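Long-range contacts in ribosomal protein s2-related protein (Deinococcus radiodurans, PDB 2JH3), which binds a 4Fe-4S iron-sulfur cluster and may act as a sirohydrochlorin ferrochelatase: residues A[310-315]-A[351-356]; A[345-350]-A[370-375]. All coordinates share one frame; numbering follows the deposited sequence.

Contact 1: A[310-315]-A[351-356]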
ATOM      1  N   HIS A 310      -0.766  17.102   5.460  1.00 15.79           N
ATOM      2  CA  HIS A 310      -1.418  15.790   5.418  1.00 14.94           C
ATOM      3  C   HIS A 310      -2.460  15.773   6.542  1.00 14.79           C
ATOM      4  O   HIS A 310      -2.199  16.221   7.642  1.00 12.23           O
ATOM      5  CB  HIS A 310      -0.373  14.714   5.611  1.00 15.93           C
ATOM      6  CG  HIS A 310      -0.796  13.355   5.205  1.00 13.76           C
ATOM      7  ND1 HIS A 310      -1.763  12.649   5.868  1.00 16.65           N
ATOM      8  CD2 HIS A 310      -0.293  12.520   4.281  1.00 15.34           C
ATOM      9  CE1 HIS A 310      -1.857  11.443   5.334  1.00 16.06           C
ATOM     10  NE2 HIS A 310      -0.981  11.342   4.375  1.00 16.33           N
ATOM     11  N   THR A 311      -3.641  15.196   6.302  1.00 15.28           N
ATOM     12  CA  THR A 311      -4.584  15.023   7.360  1.00 15.27           C
ATOM     13  C   THR A 311      -4.086  14.251   8.605  1.00 16.46           C
ATOM     14  O   THR A 311      -4.513  14.557   9.725  1.00 16.55           O
ATOM     15  CB  THR A 311      -5.851  14.389   6.830  1.00 18.57           C
ATOM     16  OG1 THR A 311      -5.511  13.243   6.092  1.00 16.39           O
ATOM     17  CG2 THR A 311      -6.603  15.313   5.918  1.00 15.61           C
ATOM     18  N   LEU A 312      -3.172  13.296   8.464  1.00 16.31           N
ATOM     19  CA  LEU A 312      -2.575  12.612   9.588  1.00 15.96           C
ATOM     20  C   LEU A 312      -1.716  13.546  10.479  1.00 18.27           C
ATOM     21  O   LEU A 312      -1.412  13.217  11.613  1.00 16.92           O
ATOM     22  CB  LEU A 312      -1.695  11.394   9.129  1.00 15.51           C
ATOM     23  CG  LEU A 312      -2.440  10.150   8.540  1.00 12.47           C
ATOM     24  CD1 LEU A 312      -1.420   9.164   7.980  1.00 18.98           C
ATOM     25  CD2 LEU A 312      -3.281   9.520   9.567  1.00 16.73           C
ATOM     26  N   ASP A 313      -1.236  14.640   9.889  1.00 18.12           N
ATOM     27  CA  ASP A 313      -0.459  15.652  10.572  1.00 18.48           C
ATOM     28  C   ASP A 313      -1.337  16.792  11.124  1.00 18.50           C
ATOM     29  O   ASP A 313      -0.772  17.773  11.554  1.00 17.54           O
ATOM     30  CB  ASP A 313       0.603  16.253   9.575  1.00 17.77           C
ATOM     31  CG  ASP A 313       1.783  15.305   9.334  1.00 15.99           C
ATOM     32  OD1 ASP A 313       2.081  14.439  10.224  1.00 19.70           O
ATOM     33  OD2 ASP A 313       2.395  15.416   8.245  1.00 18.47           O
ATOM     34  N   GLU A 314      -2.697  16.718  11.058  1.00 18.44           N
ATOM     35  CA  GLU A 314      -3.524  17.665  11.776  1.00 19.28           C
ATOM     36  C   GLU A 314      -3.051  17.851  13.211  1.00 18.99           C
ATOM     37  O   GLU A 314      -2.667  16.892  13.817  1.00 18.72           O
ATOM     38  CB  GLU A 314      -5.012  17.259  11.744  1.00 18.78           C
ATOM     39  CG  GLU A 314      -5.861  18.383  12.225  1.00 20.27           C
ATOM     40  CD  GLU A 314      -7.326  18.108  12.317  1.00 23.60           C
ATOM     41  OE1 GLU A 314      -7.810  17.023  11.889  1.00 22.86           O
ATOM     42  OE2 GLU A 314      -7.993  19.078  12.748  1.00 24.94           O
ATOM     43  N   GLY A 315      -2.972  19.092  13.737  1.00 19.87           N
ATOM     44  CA  GLY A 315      -2.552  19.309  15.124  1.00 19.57           C
ATOM     45  C   GLY A 315      -1.032  19.267  15.386  1.00 18.69           C
ATOM     46  O   GLY A 315      -0.515  19.610  16.462  1.00 19.22           O
ATOM     47  N   LEU A 351       0.368   9.331   0.355  1.00 17.24           N
ATOM     48  CA  LEU A 351       0.923  10.667   0.455  1.00 17.23           C
ATOM     49  C   LEU A 351       1.786  10.615   1.688  1.00 17.24           C
ATOM     50  O   LEU A 351       1.389  10.076   2.673  1.00 16.68           O
ATOM     51  CB  LEU A 351      -0.169  11.710   0.630  1.00 18.14           C
ATOM     52  CG  LEU A 351       0.121  13.178   0.432  1.00 18.03           C
ATOM     53  CD1 LEU A 351       0.428  13.359  -0.961  1.00 22.70           C
ATOM     54  CD2 LEU A 351      -1.084  13.987   0.848  1.00 17.75           C
ATOM     55  N   PRO A 352       2.993  11.135   1.622  1.00 19.01           N
ATOM     56  CA  PRO A 352       3.845  11.191   2.788  1.00 18.24           C
ATOM     57  C   PRO A 352       3.465  12.301   3.799  1.00 19.14           C
ATOM     58  O   PRO A 352       2.827  13.292   3.464  1.00 18.36           O
ATOM     59  CB  PRO A 352       5.252  11.377   2.158  1.00 19.42           C
ATOM     60  CG  PRO A 352       4.967  12.246   0.984  1.00 18.33           C
ATOM     61  CD  PRO A 352       3.638  11.724   0.435  1.00 18.68           C
ATOM     62  N   ARG A 353       3.797  12.024   5.053  1.00 18.98           N
ATOM     63  CA  ARG A 353       3.682  12.925   6.144  1.00 19.74           C
ATOM     64  C   ARG A 353       4.922  13.825   6.222  1.00 19.08           C
ATOM     65  O   ARG A 353       5.885  13.652   5.510  1.00 19.35           O
ATOM     66  CB  ARG A 353       3.457  12.183   7.464  1.00 19.85           C
ATOM     67  CG  ARG A 353       2.114  11.553   7.582  1.00 21.39           C
ATOM     68  CD  ARG A 353       2.047  10.596   8.782  1.00 22.34           C
ATOM     69  NE  ARG A 353       2.682   9.326   8.481  1.00 21.73           N
ATOM     70  CZ  ARG A 353       2.750   8.247   9.274  1.00 23.15           C
ATOM     71  NH1 ARG A 353       2.250   8.283  10.492  1.00 25.24           N
ATOM     72  NH2 ARG A 353       3.295   7.123   8.785  1.00 23.58           N
ATOM     73  N   GLY A 354       4.789  14.870   7.013  1.00 18.33           N
ATOM     74  CA  GLY A 354       5.944  15.655   7.440  1.00 20.41           C
ATOM     75  C   GLY A 354       6.194  17.031   6.832  1.00 19.55           C
ATOM     76  O   GLY A 354       7.159  17.709   7.181  1.00 17.95           O
ATOM     77  N   TRP A 355       5.233  17.482   6.066  1.00 17.50           N
ATOM     78  CA  TRP A 355       5.345  18.700   5.278  1.00 19.02           C
ATOM     79  C   TRP A 355       4.197  19.661   5.530  1.00 18.38           C
ATOM     80  O   TRP A 355       3.130  19.266   6.033  1.00 17.94           O
ATOM     81  CB  TRP A 355       5.450  18.335   3.810  1.00 17.81           C
ATOM     82  CG  TRP A 355       4.208  17.607   3.315  1.00 20.06           C
ATOM     83  CD1 TRP A 355       4.030  16.289   3.296  1.00 19.54           C
ATOM     84  CD2 TRP A 355       2.991  18.179   2.787  1.00 16.06           C
ATOM     85  NE1 TRP A 355       2.819  15.977   2.837  1.00 17.76           N
ATOM     86  CE2 TRP A 355       2.127  17.122   2.544  1.00 18.70           C
ATOM     87  CE3 TRP A 355       2.556  19.482   2.529  1.00 19.78           C
ATOM     88  CZ2 TRP A 355       0.839  17.305   1.999  1.00 18.83           C
ATOM     89  CZ3 TRP A 355       1.298  19.667   1.983  1.00 17.96           C
ATOM     90  CH2 TRP A 355       0.444  18.596   1.760  1.00 18.40           C
ATOM     91  N   ARG A 356       4.390  20.946   5.226  1.00 20.12           N
ATOM     92  CA  ARG A 356       3.264  21.921   5.164  1.00 19.88           C
ATOM     93  C   ARG A 356       3.481  22.948   4.043  1.00 20.85           C
ATOM     94  O   ARG A 356       4.594  23.429   3.861  1.00 21.16           O
ATOM     95  CB  ARG A 356       3.018  22.643   6.500  1.00 20.35           C
ATOM     96  CG  ARG A 356       3.923  23.755   6.857  1.00 21.62           C
ATOM     97  CD  ARG A 356       3.860  24.192   8.271  1.00 20.46           C
ATOM     98  NE  ARG A 356       2.968  25.347   8.470  1.00 20.72           N
ATOM     99  CZ  ARG A 356       3.309  26.622   8.317  1.00 20.03           C
ATOM    100  NH1 ARG A 356       2.419  27.568   8.552  1.00 18.31           N
ATOM    101  NH2 ARG A 356       4.549  26.959   8.000  1.00 18.20           N
TER
HETATM  102  O   HOH W   1       1.928  16.968   6.134  1.00 17.28           O
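Asp313 and His310 supply most of the polar chemistry between 310-315 and 351-356. Asp313 OD2 accepts the backbone N-H of Gly354 at 2.7 Å through its syn lone pair, in a nearly straight bond (166°). The same oxygen takes a second hydrogen from water 1, which also donates to Trp355 O at 2.6 Å and accepts from His310 N, so one water ties both backbones to the carboxylate. Asp313 OD1 turns instead to a salt bridge with Arg316. Gly354 suits its place because its phi of 106° would press a CB against the preceding carbonyl.

His310, CG anti to the backbone N (chi1 -163°), divides its ring nitrogens. His310 ND1 accepts the N-H of Leu312 at 3.0 Å in the ring plane, leaving His310 NE2 to donate to Leu351 O, a weak, bent bond of 3.2 Å; that carbonyl also receives Arg349 NH1 of the second subunit. The ring thus pins the short 3-10 turn 311-313, which follows strand 305-310, against the approach to its antiparallel neighbour, strand 355-359, in the mixed sheet of the DR2241 stabilising domain. Over the centre of one imidazole face lies Arg353 CG in a CH-pi contact, 4.2 Å from the centroid, and Leu312 CD1 packs at 3.8 Å from Arg353 CD. Beyond this aliphatic stem the guanidinium bonds to Leu426 O of the second subunit and pairs with Glu338. Trp355 directs NE1 back to Pro352 O (2.8 Å), while His310 N and water 1 lie over one indole face, toward its rim.

Contact 2: A[345-350]-A[370-375]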
ATOM      1  N   ILE A 345       0.587   7.695  -9.700  1.00 18.73           N
ATOM      2  CA  ILE A 345      -0.795   7.972  -9.522  1.00 17.56           C
ATOM      3  C   ILE A 345      -0.987   8.661  -8.173  1.00 16.73           C
ATOM      4  O   ILE A 345      -0.847   8.034  -7.128  1.00 15.39           O
ATOM      5  CB  ILE A 345      -1.671   6.654  -9.579  1.00 19.43           C
ATOM      6  CG1 ILE A 345      -1.435   5.840 -10.852  1.00 17.71           C
ATOM      7  CG2 ILE A 345      -3.118   7.036  -9.451  1.00 20.83           C
ATOM      8  CD1 ILE A 345      -1.657   6.543 -12.178  1.00 18.77           C
ATOM      9  N   ARG A 346      -1.303   9.968  -8.207  1.00 16.57           N
ATOM     10  CA  ARG A 346      -1.179  10.815  -7.018  1.00 16.22           C
ATOM     11  C   ARG A 346      -2.358  10.667  -6.084  1.00 17.10           C
ATOM     12  O   ARG A 346      -2.323  11.141  -4.977  1.00 17.67           O
ATOM     13  CB  ARG A 346      -0.942  12.277  -7.468  1.00 18.42           C
ATOM     14  CG  ARG A 346       0.551  12.561  -7.779  1.00 16.36           C
ATOM     15  CD  ARG A 346       0.865  13.907  -8.394  1.00 15.80           C
ATOM     16  NE  ARG A 346       2.258  14.276  -8.157  1.00 20.08           N
ATOM     17  CZ  ARG A 346       2.754  14.776  -7.041  1.00 15.86           C
ATOM     18  NH1 ARG A 346       4.052  15.021  -6.978  1.00 20.41           N
ATOM     19  NH2 ARG A 346       1.970  15.193  -6.042  1.00 18.33           N
ATOM     20  N   THR A 347      -3.454  10.075  -6.547  1.00 17.21           N
ATOM     21  CA  THR A 347      -4.588   9.717  -5.680  1.00 16.58           C
ATOM     22  C   THR A 347      -4.424   8.388  -4.870  1.00 17.29           C
ATOM     23  O   THR A 347      -5.335   7.990  -4.191  1.00 17.71           O
ATOM     24  CB  THR A 347      -5.859   9.609  -6.454  1.00 16.84           C
ATOM     25  OG1 THR A 347      -5.706   8.805  -7.637  1.00 14.70           O
ATOM     26  CG2 THR A 347      -6.300  10.996  -6.866  1.00 17.69           C
ATOM     27  N   TRP A 348      -3.280   7.740  -4.993  1.00 16.87           N
ATOM     28  CA  TRP A 348      -2.983   6.600  -4.157  1.00 16.52           C
ATOM     29  C   TRP A 348      -2.863   7.050  -2.722  1.00 17.35           C
ATOM     30  O   TRP A 348      -2.416   8.170  -2.448  1.00 16.30           O
ATOM     31  CB  TRP A 348      -1.746   5.808  -4.657  1.00 16.67           C
ATOM     32  CG  TRP A 348      -2.141   4.857  -5.700  1.00 17.89           C
ATOM     33  CD1 TRP A 348      -3.158   5.024  -6.612  1.00 17.20           C
ATOM     34  CD2 TRP A 348      -1.522   3.628  -6.020  1.00 15.92           C
ATOM     35  NE1 TRP A 348      -3.238   3.938  -7.419  1.00 18.95           N
ATOM     36  CE2 TRP A 348      -2.266   3.050  -7.054  1.00 17.89           C
ATOM     37  CE3 TRP A 348      -0.489   2.883  -5.430  1.00 20.24           C
ATOM     38  CZ2 TRP A 348      -1.930   1.801  -7.616  1.00 21.13           C
ATOM     39  CZ3 TRP A 348      -0.181   1.648  -5.940  1.00 20.15           C
ATOM     40  CH2 TRP A 348      -0.904   1.101  -7.011  1.00 18.70           C
ATOM     41  N   ARG A 349      -3.373   6.221  -1.811  1.00 16.79           N
ATOM     42  CA  ARG A 349      -3.345   6.477  -0.366  1.00 16.50           C
ATOM     43  C   ARG A 349      -1.943   6.293   0.223  1.00 16.86           C
ATOM     44  O   ARG A 349      -1.688   5.518   1.208  1.00 18.30           O
ATOM     45  CB  ARG A 349      -4.381   5.595   0.310  1.00 16.59           C
ATOM     46  CG  ARG A 349      -4.978   6.170   1.649  1.00 18.41           C
ATOM     47  CD  ARG A 349      -5.509   5.063   2.580  1.00 19.59           C
ATOM     48  NE  ARG A 349      -6.609   4.360   1.881  1.00 18.78           N
ATOM     49  CZ  ARG A 349      -7.431   3.479   2.445  1.00 19.60           C
ATOM     50  NH1 ARG A 349      -7.271   3.165   3.703  1.00 19.75           N
ATOM     51  NH2 ARG A 349      -8.364   2.887   1.738  1.00 17.62           N
ATOM     52  N   THR A 350      -0.986   7.050  -0.329  1.00 17.25           N
ATOM     53  CA  THR A 350       0.436   6.901  -0.024  1.00 15.98           C
ATOM     54  C   THR A 350       1.123   8.244   0.089  1.00 16.72           C
ATOM     55  O   THR A 350       2.330   8.289   0.058  1.00 17.00           O
ATOM     56  CB  THR A 350       1.119   6.104  -1.109  1.00 16.08           C
ATOM     57  OG1 THR A 350       0.959   6.817  -2.323  1.00 17.56           O
ATOM     58  CG2 THR A 350       0.495   4.698  -1.236  1.00 14.52           C
ATOM     59  N   LEU A 370      -0.883  20.414  -9.301  1.00 19.32           N
ATOM     60  CA  LEU A 370       0.256  19.561  -9.302  1.00 19.78           C
ATOM     61  C   LEU A 370       0.187  18.438  -8.210  1.00 20.11           C
ATOM     62  O   LEU A 370       0.834  17.418  -8.357  1.00 22.59           O
ATOM     63  CB  LEU A 370       1.540  20.395  -9.150  1.00 19.01           C
ATOM     64  CG  LEU A 370       1.887  21.404 -10.266  1.00 17.84           C
ATOM     65  CD1 LEU A 370       3.102  22.232  -9.941  1.00 19.73           C
ATOM     66  CD2 LEU A 370       1.988  20.763 -11.705  1.00 19.85           C
ATOM     67  N   LEU A 371      -0.482  18.695  -7.096  1.00 19.78           N
ATOM     68  CA  LEU A 371      -0.572  17.781  -5.977  1.00 19.14           C
ATOM     69  C   LEU A 371      -1.520  16.621  -6.281  1.00 18.52           C
ATOM     70  O   LEU A 371      -1.231  15.435  -6.076  1.00 17.17           O
ATOM     71  CB  LEU A 371      -1.126  18.522  -4.777  1.00 19.17           C
ATOM     72  CG  LEU A 371      -1.414  17.634  -3.531  1.00 19.38           C
ATOM     73  CD1 LEU A 371      -0.217  17.036  -2.951  1.00 19.09           C
ATOM     74  CD2 LEU A 371      -2.051  18.492  -2.464  1.00 20.37           C
ATOM     75  N   TYR A 372      -2.683  16.998  -6.807  1.00 17.03           N
ATOM     76  CA  TYR A 372      -3.715  16.038  -7.156  1.00 17.17           C
ATOM     77  C   TYR A 372      -4.315  16.353  -8.553  1.00 16.86           C
ATOM     78  O   TYR A 372      -5.433  16.825  -8.668  1.00 19.12           O
ATOM     79  CB  TYR A 372      -4.856  16.041  -6.116  1.00 17.54           C
ATOM     80  CG  TYR A 372      -4.686  15.302  -4.777  1.00 15.55           C
ATOM     81  CD1 TYR A 372      -4.369  13.940  -4.737  1.00 17.74           C
ATOM     82  CD2 TYR A 372      -4.929  15.943  -3.574  1.00 19.71           C
ATOM     83  CE1 TYR A 372      -4.279  13.268  -3.565  1.00 15.31           C
ATOM     84  CE2 TYR A 372      -4.826  15.270  -2.352  1.00 16.85           C
ATOM     85  CZ  TYR A 372      -4.562  13.893  -2.365  1.00 14.72           C
ATOM     86  OH  TYR A 372      -4.412  13.117  -1.202  1.00 16.99           O
ATOM     87  N   PRO A 373      -3.584  16.046  -9.619  1.00 16.68           N
ATOM     88  CA  PRO A 373      -4.022  16.333 -11.000  1.00 18.34           C
ATOM     89  C   PRO A 373      -5.399  15.828 -11.344  1.00 18.73           C
ATOM     90  O   PRO A 373      -5.702  14.687 -11.086  1.00 18.58           O
ATOM     91  CB  PRO A 373      -3.003  15.591 -11.839  1.00 19.92           C
ATOM     92  CG  PRO A 373      -1.887  15.495 -11.023  1.00 18.05           C
ATOM     93  CD  PRO A 373      -2.273  15.395  -9.632  1.00 17.96           C
ATOM     94  N   ALA A 374      -6.226  16.747 -11.871  1.00 18.32           N
ATOM     95  CA  ALA A 374      -7.542  16.489 -12.414  1.00 19.06           C
ATOM     96  C   ALA A 374      -8.626  16.198 -11.412  1.00 18.32           C
ATOM     97  O   ALA A 374      -9.761  16.121 -11.795  1.00 21.08           O
ATOM     98  CB  ALA A 374      -7.531  15.377 -13.530  1.00 17.69           C
ATOM     99  N   VAL A 375      -8.277  16.107 -10.132  1.00 19.04           N
ATOM    100  CA  VAL A 375      -9.220  15.760  -9.118  1.00 20.26           C
ATOM    101  C   VAL A 375     -10.287  16.858  -8.954  1.00 20.30           C
ATOM    102  O   VAL A 375     -11.443  16.575  -8.773  1.00 19.74           O
ATOM    103  CB  VAL A 375      -8.464  15.409  -7.793  1.00 19.26           C
ATOM    104  CG1 VAL A 375      -9.388  15.320  -6.647  1.00 23.55           C
ATOM    105  CG2 VAL A 375      -7.705  14.092  -7.934  1.00 22.42           C
TER
HETATM  106  O   HOH W   2      -0.780  13.587  -4.277  1.00 17.79           O
HETATM  107  O   HOH W   3      -3.452  10.680  -1.336  1.00 18.53           O
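With CG anti to its carbonyl carbon (chi1 -84°) and the chain extended from CG to NE, Arg346 reaches the carbonyl end of helix 361-371; chi4 of -79° then turns the guanidinium across the chain. Arg346 NH2 donates to Leu371 O at 3.2 Å, close to the guanidinium plane and on a carbonyl lone pair, in a straight bond (167°). Leu370 O lies over one face of the same group, where its partial negative charge probably favours the cation without a hydrogen bond. Water 2 donates to both Arg346 O and Leu371 O, so the latter carbonyl is gripped twice. An alanine in place of Arg346 would probably loosen this helix end, since the bond to Leu371 O and the NH1 and NH2 bonds to Arg331 O and Thr334 would be gone.

Pro373 CD rests 3.7 Å from Arg346 CD, methylene against methylene. Tyr372 puts its CE1 edge 3.2 Å from Arg346 O; its hydroxyl donates to water 3, which bridges to Trp348 O, and also receives Glu296 N. Thr347, third in a type I turn, packs CG2 against Val375 CG2 at 3.6 Å. Trp348 touches the iron-sulfur cluster, and Thr347 lies against its ligand Cys425. The turn therefore sits between the junction of helices 361-371 and 375-383 and the cluster domain, with strand 448-450 beside Thr347 and Val375, and strand 297-302 packed against Leu371 and Tyr372 through Val297.

Along the chain the segments alternate, 310-315, 345-350, 351-356 and 370-375, so the two contacts interlock within the DR2241 stabilising domain. Segment 345-350 of contact 2 runs directly into 351-356 of contact 1, and strand 355-359 leads on to helix 361-371. Their centres are about 15 Å apart, yet they touch: Leu351 CD2 packs 4.0 Å from Tyr372 OH, and Leu351 CD1 approaches Leu371 CD1. Contact 1 lies where the neighbouring inner strands 305-310 and 355-359 of the mixed sheet end and begin, whereas contact 2 abuts the iron-sulfur site. One connecting chain segment therefore runs from the cluster pocket to the sheet, and both contacts also reach the second subunit.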